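Local coordinates for aminoglycoside acetyltransferase meta-AAC0020 (PDB 5F47) that transfers an acetyl group from acetyl-coenzyme A to aminoglycosides, acting as a GNAT-fold antibiotic-resistance enzyme, at the interface of chains A and B. Coordinates in Å, arbitrary orientation; residue numbers count along the deposited sequence, not the author numbering. Chains: chain A/B, aminoglycoside acetyltransferase meta-AAC0020.

Contact 1: the interface of chains A and B. Residues chain A 24, 28, 43, 47-48, 51, 54, 57, 75; chain B 78-83.
B:Tyr80 is the apolar centre of this patch of the interface, where the loop after strand 67-77 of chain B lies against helices 21-34 and 45-52 of chain A. Its CG sits in the crowded position between backbone N and carbonyl carbon (chi1 42°), which turns the ring into chain A, with CE1 still over the face of B:Tyr81. Around its CB gather the tips of A:Phe24, A:Ile28 and A:Leu48; A:Ile28 CD1 lies 3.7 Å from B:Tyr80 CB and also caps the centre of the A:Phe24 ring. A:Leu51 CD2 meets the tyrosine at its ring edge, and A:Phe57 CZ approaches B:Tyr80 CD2 at 3.9 Å, the two side chains crossing at about a right angle. Outside this cluster, backbone carbonyls of the loop are gripped by side chains. A:Tyr75 OH donates to B:Glu78 O at 2.6 Å, within the carbonyl plane. A:His47, its CG anti to the backbone N (chi1 174°), directs NE2 to B:Gln79 O at 2.7 Å, almost along the C=O axis. The bond is consistent with a proton on NE2 and, with the water at ND1, would hold the imidazole's rotation. At the rim, water 1 joins A:Gln54 NE2 to B:Glu78 N. B:Glu83, poorly ordered, lays CG over one imidazole face, and its link to water 2 is correspondingly tentative; A:His47 ND1 lies 2.8 Å from water 2.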
loop_
_atom_site.group_PDB
_atom_site.type_symbol
_atom_site.label_atom_id
_atom_site.label_comp_id
_atom_site.label_asym_id
_atom_site.label_seq_id
_atom_site.Cartn_x
_atom_site.Cartn_y
_atom_site.Cartn_z
ATOM N N PHE A 24 -21.123 -1.665 1.142
ATOM C CA PHE A 24 -19.817 -2.064 0.623
ATOM C C PHE A 24 -19.972 -2.803 -0.711
ATOM O O PHE A 24 -19.232 -2.529 -1.664
ATOM C CB PHE A 24 -19.096 -2.937 1.665
ATOM C CG PHE A 24 -17.654 -3.266 1.336
ATOM C CD1 PHE A 24 -16.880 -2.456 0.516
ATOM C CD2 PHE A 24 -17.089 -4.427 1.855
ATOM C CE1 PHE A 24 -15.546 -2.777 0.243
ATOM C CE2 PHE A 24 -15.765 -4.752 1.591
ATOM C CZ PHE A 24 -14.997 -3.923 0.784
ATOM N N ILE A 28 -18.571 -1.884 -4.446
ATOM C CA ILE A 28 -17.762 -2.771 -5.282
ATOM C C ILE A 28 -18.412 -2.876 -6.655
ATOM O O ILE A 28 -17.728 -2.839 -7.673
ATOM C CB ILE A 28 -17.600 -4.150 -4.628
ATOM C CG1 ILE A 28 -16.760 -4.011 -3.353
ATOM C CG2 ILE A 28 -16.924 -5.143 -5.607
ATOM C CD1 ILE A 28 -16.891 -5.177 -2.398
ATOM N N PRO A 43 -16.360 -11.569 -4.842
ATOM C CA PRO A 43 -16.106 -12.542 -3.774
ATOM C C PRO A 43 -17.339 -12.810 -2.926
ATOM O O PRO A 43 -18.235 -11.965 -2.866
ATOM C CB PRO A 43 -15.011 -11.868 -2.940
ATOM C CG PRO A 43 -14.281 -11.025 -3.935
ATOM C CD PRO A 43 -15.345 -10.505 -4.864
ATOM N N HIS A 47 -16.280 -13.388 2.828
ATOM C CA HIS A 47 -14.979 -12.770 2.619
ATOM C C HIS A 47 -15.044 -11.255 2.715
ATOM O O HIS A 47 -14.186 -10.628 3.332
ATOM C CB HIS A 47 -14.395 -13.165 1.256
ATOM C CG HIS A 47 -13.122 -12.442 0.944
ATOM N ND1 HIS A 47 -11.928 -12.771 1.538
ATOM C CD2 HIS A 47 -12.874 -11.360 0.163
ATOM C CE1 HIS A 47 -10.986 -11.937 1.121
ATOM N NE2 HIS A 47 -11.534 -11.073 0.290
ATOM N N LEU A 48 -16.053 -10.662 2.093
ATOM C CA LEU A 48 -16.177 -9.211 2.121
ATOM C C LEU A 48 -16.471 -8.697 3.535
ATOM O O LEU A 48 -15.969 -7.648 3.920
ATOM C CB LEU A 48 -17.263 -8.755 1.153
ATOM C CG LEU A 48 -16.949 -9.077 -0.314
ATOM C CD1 LEU A 48 -18.089 -8.636 -1.206
ATOM C CD2 LEU A 48 -15.636 -8.434 -0.734
ATOM N N LEU A 51 -13.241 -8.639 5.550
ATOM C CA LEU A 51 -12.447 -7.481 5.168
ATOM C C LEU A 51 -12.986 -6.219 5.838
ATOM O O LEU A 51 -12.220 -5.417 6.383
ATOM C CB LEU A 51 -12.436 -7.339 3.642
ATOM C CG LEU A 51 -11.758 -6.108 3.050
ATOM C CD1 LEU A 51 -10.375 -5.926 3.636
ATOM C CD2 LEU A 51 -11.686 -6.297 1.541
ATOM N N GLN A 54 -11.871 -5.712 9.368
ATOM C CA GLN A 54 -10.444 -5.509 9.659
ATOM C C GLN A 54 -10.220 -4.130 10.259
ATOM O O GLN A 54 -10.818 -3.156 9.801
ATOM C CB GLN A 54 -9.587 -5.677 8.400
ATOM C CG GLN A 54 -9.632 -7.084 7.877
ATOM C CD GLN A 54 -8.703 -7.361 6.709
ATOM O OE1 GLN A 54 -8.803 -8.413 6.079
ATOM N NE2 GLN A 54 -7.799 -6.424 6.404
ATOM N N PHE A 57 -8.678 -1.238 7.598
ATOM C CA PHE A 57 -9.389 -1.010 6.350
ATOM C C PHE A 57 -10.568 -0.079 6.602
ATOM O O PHE A 57 -11.365 -0.336 7.493
ATOM C CB PHE A 57 -9.852 -2.358 5.763
ATOM C CG PHE A 57 -10.522 -2.268 4.401
ATOM C CD1 PHE A 57 -9.785 -1.930 3.251
ATOM C CD2 PHE A 57 -11.866 -2.544 4.289
ATOM C CE1 PHE A 57 -10.411 -1.884 2.006
ATOM C CE2 PHE A 57 -12.502 -2.515 3.055
ATOM C CZ PHE A 57 -11.771 -2.165 1.911
ATOM N N TYR A 75 -6.385 1.605 3.053
ATOM C CA TYR A 75 -5.700 0.689 3.960
ATOM C C TYR A 75 -4.782 1.450 4.893
ATOM O O TYR A 75 -4.065 2.352 4.470
ATOM C CB TYR A 75 -4.865 -0.348 3.194
ATOM C CG TYR A 75 -5.651 -1.291 2.331
ATOM C CD1 TYR A 75 -5.987 -0.956 1.023
ATOM C CD2 TYR A 75 -6.037 -2.546 2.810
ATOM C CE1 TYR A 75 -6.713 -1.839 0.222
ATOM C CE2 TYR A 75 -6.759 -3.424 2.017
ATOM C CZ TYR A 75 -7.079 -3.065 0.722
ATOM O OH TYR A 75 -7.798 -3.910 -0.053
ATOM N N GLU B 78 -5.601 -7.542 1.977
ATOM C CA GLU B 78 -6.752 -8.359 1.614
ATOM C C GLU B 78 -7.611 -7.599 0.619
ATOM O O GLU B 78 -7.855 -6.405 0.803
ATOM C CB GLU B 78 -7.559 -8.728 2.854
ATOM C CG GLU B 78 -6.805 -9.595 3.839
ATOM C CD GLU B 78 -6.671 -11.045 3.401
ATOM O OE1 GLU B 78 -5.791 -11.737 3.953
ATOM O OE2 GLU B 78 -7.452 -11.500 2.536
ATOM N N GLN B 79 -8.052 -8.286 -0.435
ATOM C CA GLN B 79 -8.804 -7.656 -1.521
ATOM C C GLN B 79 -10.309 -7.818 -1.450
ATOM O O GLN B 79 -10.821 -8.771 -0.854
ATOM C CB GLN B 79 -8.382 -8.224 -2.877
ATOM C CG GLN B 79 -6.923 -8.007 -3.232
ATOM C CD GLN B 79 -6.683 -8.352 -4.679
ATOM O OE1 GLN B 79 -6.913 -7.531 -5.568
ATOM N NE2 GLN B 79 -6.254 -9.593 -4.934
ATOM N N TYR B 80 -11.020 -6.887 -2.079
ATOM C CA TYR B 80 -12.449 -7.058 -2.312
ATOM C C TYR B 80 -12.735 -7.499 -3.752
ATOM O O TYR B 80 -13.872 -7.789 -4.079
ATOM C CB TYR B 80 -13.227 -5.767 -1.968
ATOM C CG TYR B 80 -12.541 -4.506 -2.431
ATOM C CD1 TYR B 80 -12.760 -3.992 -3.705
ATOM C CD2 TYR B 80 -11.653 -3.833 -1.581
ATOM C CE1 TYR B 80 -12.114 -2.839 -4.123
ATOM C CE2 TYR B 80 -10.998 -2.694 -1.998
ATOM C CZ TYR B 80 -11.240 -2.196 -3.262
ATOM O OH TYR B 80 -10.583 -1.054 -3.664
ATOM N N TYR B 81 -11.710 -7.550 -4.608
ATOM C CA TYR B 81 -11.884 -8.064 -5.969
ATOM C C TYR B 81 -11.618 -9.573 -6.081
ATOM O O TYR B 81 -11.969 -10.185 -7.090
ATOM C CB TYR B 81 -10.950 -7.334 -6.939
ATOM C CG TYR B 81 -11.249 -5.859 -7.154
ATOM C CD1 TYR B 81 -12.534 -5.415 -7.414
ATOM C CD2 TYR B 81 -10.227 -4.926 -7.072
ATOM C CE1 TYR B 81 -12.797 -4.062 -7.606
ATOM C CE2 TYR B 81 -10.472 -3.571 -7.273
ATOM C CZ TYR B 81 -11.750 -3.154 -7.544
ATOM O OH TYR B 81 -12.022 -1.808 -7.738
ATOM N N SER B 82 -10.989 -10.154 -5.063
ATOM C CA SER B 82 -10.605 -11.567 -5.067
ATOM C C SER B 82 -10.425 -12.033 -3.634
ATOM O O SER B 82 -10.103 -11.222 -2.762
ATOM C CB SER B 82 -9.294 -11.754 -5.839
ATOM O OG SER B 82 -8.769 -13.058 -5.653
ATOM N N GLU B 83 -10.569 -13.328 -3.376
ATOM C CA GLU B 83 -10.205 -13.855 -2.059
ATOM C C GLU B 83 -8.709 -14.062 -1.890
ATOM O O GLU B 83 -8.237 -14.340 -0.789
ATOM C CB GLU B 83 -10.908 -15.186 -1.791
ATOM C CG GLU B 83 -12.374 -15.059 -1.501
ATOM C CD GLU B 83 -12.893 -16.196 -0.638
ATOM O OE1 GLU B 83 -12.099 -16.790 0.123
ATOM O OE2 GLU B 83 -14.098 -16.498 -0.725
HETATM O O HOH W 1 -5.152 -6.583 4.822
HETATM O O HOH W 2 -11.788 -15.336 2.732
#

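Contact 2: the interface of chains A and B. Residues chain A 31, 35, 37, 73, 90-91; chain B 80-81.
Two consecutive tyrosines of the chain B loop push their hydroxyls into chain A, between helix 21-34 and strands 67-77 and 86-94, and converge on one carboxylate oxygen of A:Asp91. The packing is tight at these tips. B:Tyr80 OH donates to A:Asp91 OD2 at 2.6 Å; OD2 accepts through its anti lone pair, the one away from OD1. B:Tyr81 OH donates to the same A:Asp91 OD2 at 2.8 Å from above the carboxylate plane, 56° out of it. Two phenol donors may favour the charged form of the carboxylate, although protonation is not seen. A:Thr73 reaches B:Tyr80 tip to tip: chi1 of 58° puts OG1 in the crowded position, 2.8 Å from B:Tyr80 OH, so this hydroxyl is held from two sides. The methyl, A:Thr73 CG2, packs beside B:Tyr80 CE2 at 3.7 Å. A:Phe31 crosses both tyrosines at about right angles; its CD2 touches B:Tyr80 CE1, and its own face is covered by A:Asp91 CB. A:Phe35 CE2 lies 3.4 Å from B:Tyr81 OH, which sits in plane at the phenylalanine edge. By contrast, A:Met37 holds the flank of B:Tyr81 by van der Waals and CH-pi contact, which should constrain orientation less. Its chain (chi1 -60°) runs extended to SD, 3.5 Å from B:Tyr81 CE1. The bend at chi3 then folds A:Met37 CE over the face opposite B:Tyr80, 3.9 Å from the B:Tyr81 ring centroid.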
loop_
_atom_site.group_PDB
_atom_site.type_symbol
_atom_site.label_atom_id
_atom_site.label_comp_id
_atom_site.label_asym_id
_atom_site.label_seq_id
_atom_site.Cartn_x
_atom_site.Cartn_y
_atom_site.Cartn_z
ATOM N N PHE A 31 -17.487 0.208 -8.535
ATOM C CA PHE A 31 -16.130 0.042 -9.071
ATOM C C PHE A 31 -16.148 -0.787 -10.355
ATOM O O PHE A 31 -15.485 -0.449 -11.337
ATOM C CB PHE A 31 -15.233 -0.637 -8.035
ATOM C CG PHE A 31 -14.855 0.235 -6.850
ATOM C CD1 PHE A 31 -14.888 1.627 -6.906
ATOM C CD2 PHE A 31 -14.420 -0.372 -5.679
ATOM C CE1 PHE A 31 -14.507 2.402 -5.790
ATOM C CE2 PHE A 31 -14.029 0.396 -4.581
ATOM C CZ PHE A 31 -14.078 1.776 -4.649
ATOM N N PHE A 35 -14.936 1.279 -13.496
ATOM C CA PHE A 35 -13.636 0.828 -14.008
ATOM C C PHE A 35 -13.803 -0.111 -15.208
ATOM O O PHE A 35 -12.817 -0.520 -15.814
ATOM C CB PHE A 35 -12.812 0.137 -12.907
ATOM C CG PHE A 35 -12.554 1.004 -11.690
ATOM C CD1 PHE A 35 -12.453 2.383 -11.804
ATOM C CD2 PHE A 35 -12.427 0.429 -10.419
ATOM C CE1 PHE A 35 -12.231 3.171 -10.664
ATOM C CE2 PHE A 35 -12.201 1.221 -9.285
ATOM C CZ PHE A 35 -12.099 2.582 -9.421
ATOM N N MET A 37 -14.643 -3.248 -15.378
ATOM C CA MET A 37 -14.008 -4.536 -15.138
ATOM C C MET A 37 -14.698 -5.650 -15.918
ATOM O O MET A 37 -15.929 -5.740 -15.942
ATOM C CB MET A 37 -14.000 -4.841 -13.641
ATOM C CG MET A 37 -13.247 -3.789 -12.824
ATOM S SD MET A 37 -13.291 -4.138 -11.055
ATOM C CE MET A 37 -12.398 -5.682 -10.980
ATOM N N THR A 73 -11.800 3.349 -0.990
ATOM C CA THR A 73 -11.295 2.345 -0.071
ATOM C C THR A 73 -9.907 2.751 0.368
ATOM O O THR A 73 -9.171 3.387 -0.388
ATOM C CB THR A 73 -11.248 0.972 -0.714
ATOM O OG1 THR A 73 -10.428 1.046 -1.888
ATOM C CG2 THR A 73 -12.664 0.515 -1.102
ATOM N N TYR A 90 -6.779 3.191 -2.006
ATOM C CA TYR A 90 -6.579 2.160 -3.011
ATOM C C TYR A 90 -7.443 2.372 -4.245
ATOM O O TYR A 90 -6.942 2.288 -5.364
ATOM C CB TYR A 90 -6.829 0.765 -2.403
ATOM C CG TYR A 90 -6.301 -0.300 -3.309
ATOM C CD1 TYR A 90 -4.943 -0.602 -3.318
ATOM C CD2 TYR A 90 -7.137 -0.941 -4.216
ATOM C CE1 TYR A 90 -4.436 -1.556 -4.192
ATOM C CE2 TYR A 90 -6.628 -1.905 -5.094
ATOM C CZ TYR A 90 -5.276 -2.193 -5.048
ATOM O OH TYR A 90 -4.765 -3.126 -5.916
ATOM N N ASP A 91 -8.726 2.636 -4.058
ATOM C CA ASP A 91 -9.630 2.957 -5.160
ATOM C C ASP A 91 -10.476 4.157 -4.814
ATOM O O ASP A 91 -10.811 4.364 -3.657
ATOM C CB ASP A 91 -10.579 1.798 -5.469
ATOM C CG ASP A 91 -10.000 0.766 -6.394
ATOM O OD1 ASP A 91 -9.356 1.116 -7.406
ATOM O OD2 ASP A 91 -10.234 -0.432 -6.128
ATOM N N TYR B 80 -11.020 -6.887 -2.079
ATOM C CA TYR B 80 -12.449 -7.058 -2.312
ATOM C C TYR B 80 -12.735 -7.499 -3.752
ATOM O O TYR B 80 -13.872 -7.789 -4.079
ATOM C CB TYR B 80 -13.227 -5.767 -1.968
ATOM C CG TYR B 80 -12.541 -4.506 -2.431
ATOM C CD1 TYR B 80 -12.760 -3.992 -3.705
ATOM C CD2 TYR B 80 -11.653 -3.833 -1.581
ATOM C CE1 TYR B 80 -12.114 -2.839 -4.123
ATOM C CE2 TYR B 80 -10.998 -2.694 -1.998
ATOM C CZ TYR B 80 -11.240 -2.196 -3.262
ATOM O OH TYR B 80 -10.583 -1.054 -3.664
ATOM N N TYR B 81 -11.710 -7.550 -4.608
ATOM C CA TYR B 81 -11.884 -8.064 -5.969
ATOM C C TYR B 81 -11.618 -9.573 -6.081
ATOM O O TYR B 81 -11.969 -10.185 -7.090
ATOM C CB TYR B 81 -10.950 -7.334 -6.939
ATOM C CG TYR B 81 -11.249 -5.859 -7.154
ATOM C CD1 TYR B 81 -12.534 -5.415 -7.414
ATOM C CD2 TYR B 81 -10.227 -4.926 -7.072
ATOM C CE1 TYR B 81 -12.797 -4.062 -7.606
ATOM C CE2 TYR B 81 -10.472 -3.571 -7.273
ATOM C CZ TYR B 81 -11.750 -3.154 -7.544
ATOM O OH TYR B 81 -12.022 -1.808 -7.738
#

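Contact 3: the interface of chains A and B. Residues chain A 77, 86, 88, 124; chain B 75, 77, 88, 90, 124, 126.
CG anti to the backbone N in both copies of Tyr88 (chi1 179° in A, -177° in B) sends the two phenol rings from their strands 86-94 toward each other across the two-fold axis. They meet tip to tip, A:Tyr88 CE2 and B:Tyr88 CE2 lying 3.8 Å apart. Phe124 takes the crowded position instead (chi1 69° in A), which lays its ring over the CA of Tyr88 in its own chain and presents its far edge to the partner tyrosine. Thus A:Phe124 CE2 is 3.7 Å from B:Tyr88 OH, and the reciprocal pair matches it. The leucines fill the flanks. A:Leu77 crosses B:Tyr75 obliquely and places CD2 over one ring face, offset toward the rim, 3.8 Å from B:Tyr75 CD2. Its other branch, A:Leu77 CD1, packs against B:Tyr88 CE2 at 4.0 Å. A:Leu86 crosses B:Tyr90 at about a right angle, CD1 pointing at the phenol tip. No hydrogen bond crosses here; even the phenol oxygens of both Tyr88 copies and B:Tyr90 touch carbon of the partner chain. The B:Tyr88 hydroxyl finds its partner within its own chain: B:Tyr88 OH donates to B:Gln126 OE1 at 2.7 Å, in the carbonyl plane and on a lone pair.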
loop_
_atom_site.group_PDB
_atom_site.type_symbol
_atom_site.label_atom_id
_atom_site.label_comp_id
_atom_site.label_asym_id
_atom_site.label_seq_id
_atom_site.Cartn_x
_atom_site.Cartn_y
_atom_site.Cartn_z
ATOM N N LEU A 77 -1.439 1.556 6.935
ATOM C CA LEU A 77 -0.103 0.944 6.983
ATOM C C LEU A 77 0.591 1.506 8.231
ATOM O O LEU A 77 1.037 2.665 8.246
ATOM C CB LEU A 77 0.698 1.266 5.723
ATOM C CG LEU A 77 0.033 1.019 4.356
ATOM C CD1 LEU A 77 0.927 1.513 3.227
ATOM C CD2 LEU A 77 -0.302 -0.449 4.131
ATOM N N LEU A 86 0.438 5.530 8.090
ATOM C CA LEU A 86 0.055 5.974 6.758
ATOM C C LEU A 86 -1.322 5.445 6.413
ATOM O O LEU A 86 -1.705 4.355 6.848
ATOM C CB LEU A 86 1.053 5.476 5.698
ATOM C CG LEU A 86 2.498 5.931 5.862
ATOM C CD1 LEU A 86 3.325 5.308 4.730
ATOM C CD2 LEU A 86 2.611 7.448 5.845
ATOM N N TYR A 88 -3.312 4.462 2.822
ATOM C CA TYR A 88 -3.155 4.221 1.396
ATOM C C TYR A 88 -4.543 4.151 0.773
ATOM O O TYR A 88 -5.280 3.183 0.995
ATOM C CB TYR A 88 -2.392 2.905 1.198
ATOM C CG TYR A 88 -2.113 2.408 -0.210
ATOM C CD1 TYR A 88 -2.232 3.217 -1.321
ATOM C CD2 TYR A 88 -1.712 1.094 -0.399
ATOM C CE1 TYR A 88 -1.964 2.727 -2.605
ATOM C CE2 TYR A 88 -1.437 0.596 -1.653
ATOM C CZ TYR A 88 -1.567 1.411 -2.746
ATOM O OH TYR A 88 -1.287 0.891 -3.990
ATOM N N PHE A 124 -1.836 8.713 0.994
ATOM C CA PHE A 124 -1.362 8.800 -0.383
ATOM C C PHE A 124 -2.213 7.962 -1.298
ATOM O O PHE A 124 -2.953 7.081 -0.856
ATOM C CB PHE A 124 0.130 8.402 -0.502
ATOM C CG PHE A 124 0.421 6.932 -0.257
ATOM C CD1 PHE A 124 0.445 6.412 1.030
ATOM C CD2 PHE A 124 0.697 6.096 -1.313
ATOM C CE1 PHE A 124 0.733 5.057 1.251
ATOM C CE2 PHE A 124 0.984 4.729 -1.102
ATOM C CZ PHE A 124 1.006 4.226 0.176
ATOM N N TYR B 75 3.529 -5.542 3.224
ATOM C CA TYR B 75 2.199 -5.487 3.833
ATOM C C TYR B 75 1.226 -6.344 3.046
ATOM O O TYR B 75 1.165 -6.265 1.815
ATOM C CB TYR B 75 1.667 -4.048 3.848
ATOM C CG TYR B 75 2.445 -3.095 4.713
ATOM C CD1 TYR B 75 3.567 -2.442 4.210
ATOM C CD2 TYR B 75 2.051 -2.836 6.015
ATOM C CE1 TYR B 75 4.291 -1.550 4.999
ATOM C CE2 TYR B 75 2.770 -1.935 6.826
ATOM C CZ TYR B 75 3.899 -1.311 6.303
ATOM O OH TYR B 75 4.606 -0.408 7.071
ATOM N N LEU B 77 -2.369 -6.920 1.788
ATOM C CA LEU B 77 -3.618 -6.212 1.519
ATOM C C LEU B 77 -4.694 -7.197 1.069
ATOM O O LEU B 77 -4.693 -7.654 -0.083
ATOM C CB LEU B 77 -3.403 -5.140 0.448
ATOM C CG LEU B 77 -2.257 -4.140 0.667
ATOM C CD1 LEU B 77 -2.179 -3.175 -0.516
ATOM C CD2 LEU B 77 -2.389 -3.377 1.995
ATOM N N TYR B 88 2.241 -5.923 -0.769
ATOM C CA TYR B 88 2.827 -4.638 -1.124
ATOM C C TYR B 88 4.215 -4.556 -0.527
ATOM O O TYR B 88 4.341 -4.436 0.685
ATOM C CB TYR B 88 1.943 -3.519 -0.549
ATOM C CG TYR B 88 2.328 -2.108 -0.857
ATOM C CD1 TYR B 88 3.215 -1.789 -1.871
ATOM C CD2 TYR B 88 1.775 -1.071 -0.119
ATOM C CE1 TYR B 88 3.544 -0.470 -2.138
ATOM C CE2 TYR B 88 2.089 0.245 -0.389
ATOM C CZ TYR B 88 2.965 0.540 -1.400
ATOM O OH TYR B 88 3.265 1.849 -1.658
ATOM N N TYR B 90 7.046 -2.439 0.533
ATOM C CA TYR B 90 7.093 -1.020 0.790
ATOM C C TYR B 90 8.503 -0.439 0.665
ATOM O O TYR B 90 8.693 0.611 0.041
ATOM C CB TYR B 90 6.505 -0.714 2.187
ATOM C CG TYR B 90 6.326 0.764 2.380
ATOM C CD1 TYR B 90 5.212 1.424 1.861
ATOM C CD2 TYR B 90 7.313 1.518 3.011
ATOM C CE1 TYR B 90 5.077 2.817 2.010
ATOM C CE2 TYR B 90 7.187 2.899 3.158
ATOM C CZ TYR B 90 6.073 3.538 2.660
ATOM O OH TYR B 90 5.997 4.908 2.823
ATOM N N PHE B 124 3.367 -6.456 -5.413
ATOM C CA PHE B 124 3.766 -5.254 -6.147
ATOM C C PHE B 124 4.687 -4.347 -5.341
ATOM O O PHE B 124 4.791 -4.456 -4.115
ATOM C CB PHE B 124 2.530 -4.471 -6.658
ATOM C CG PHE B 124 1.641 -3.894 -5.569
ATOM C CD1 PHE B 124 0.691 -4.674 -4.935
ATOM C CD2 PHE B 124 1.749 -2.566 -5.216
ATOM C CE1 PHE B 124 -0.145 -4.130 -3.946
ATOM C CE2 PHE B 124 0.908 -2.018 -4.253
ATOM C CZ PHE B 124 -0.026 -2.797 -3.622
ATOM N N GLN B 126 6.985 -0.264 -5.754
ATOM C CA GLN B 126 7.167 0.959 -6.517
ATOM C C GLN B 126 8.572 1.518 -6.359
ATOM O O GLN B 126 9.267 1.250 -5.374
ATOM C CB GLN B 126 6.120 1.981 -6.095
ATOM C CG GLN B 126 4.713 1.578 -6.505
ATOM C CD GLN B 126 3.744 1.617 -5.366
ATOM O OE1 GLN B 126 4.082 2.073 -4.273
ATOM N NE2 GLN B 126 2.532 1.133 -5.600
#

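Contact 1 and contact 2 are neighbours, their C-alpha centres about 9 Å apart, and share B:Tyr80 and B:Tyr81: one inserted loop is clasped by its backbone carbonyls and the base of B:Tyr80 in the first and by its phenol tips in the second. Contact 3 lies about 15 Å from each and joins strands around the symmetry axis. Strand 67-77 serves all three and strand 86-94 contacts 2 and 3, so loop insertion and strand packing may reinforce each other. By the two-fold, each chain inserts its loop into the other, which suggests a stable dimer, though the coordinates alone do not prove it.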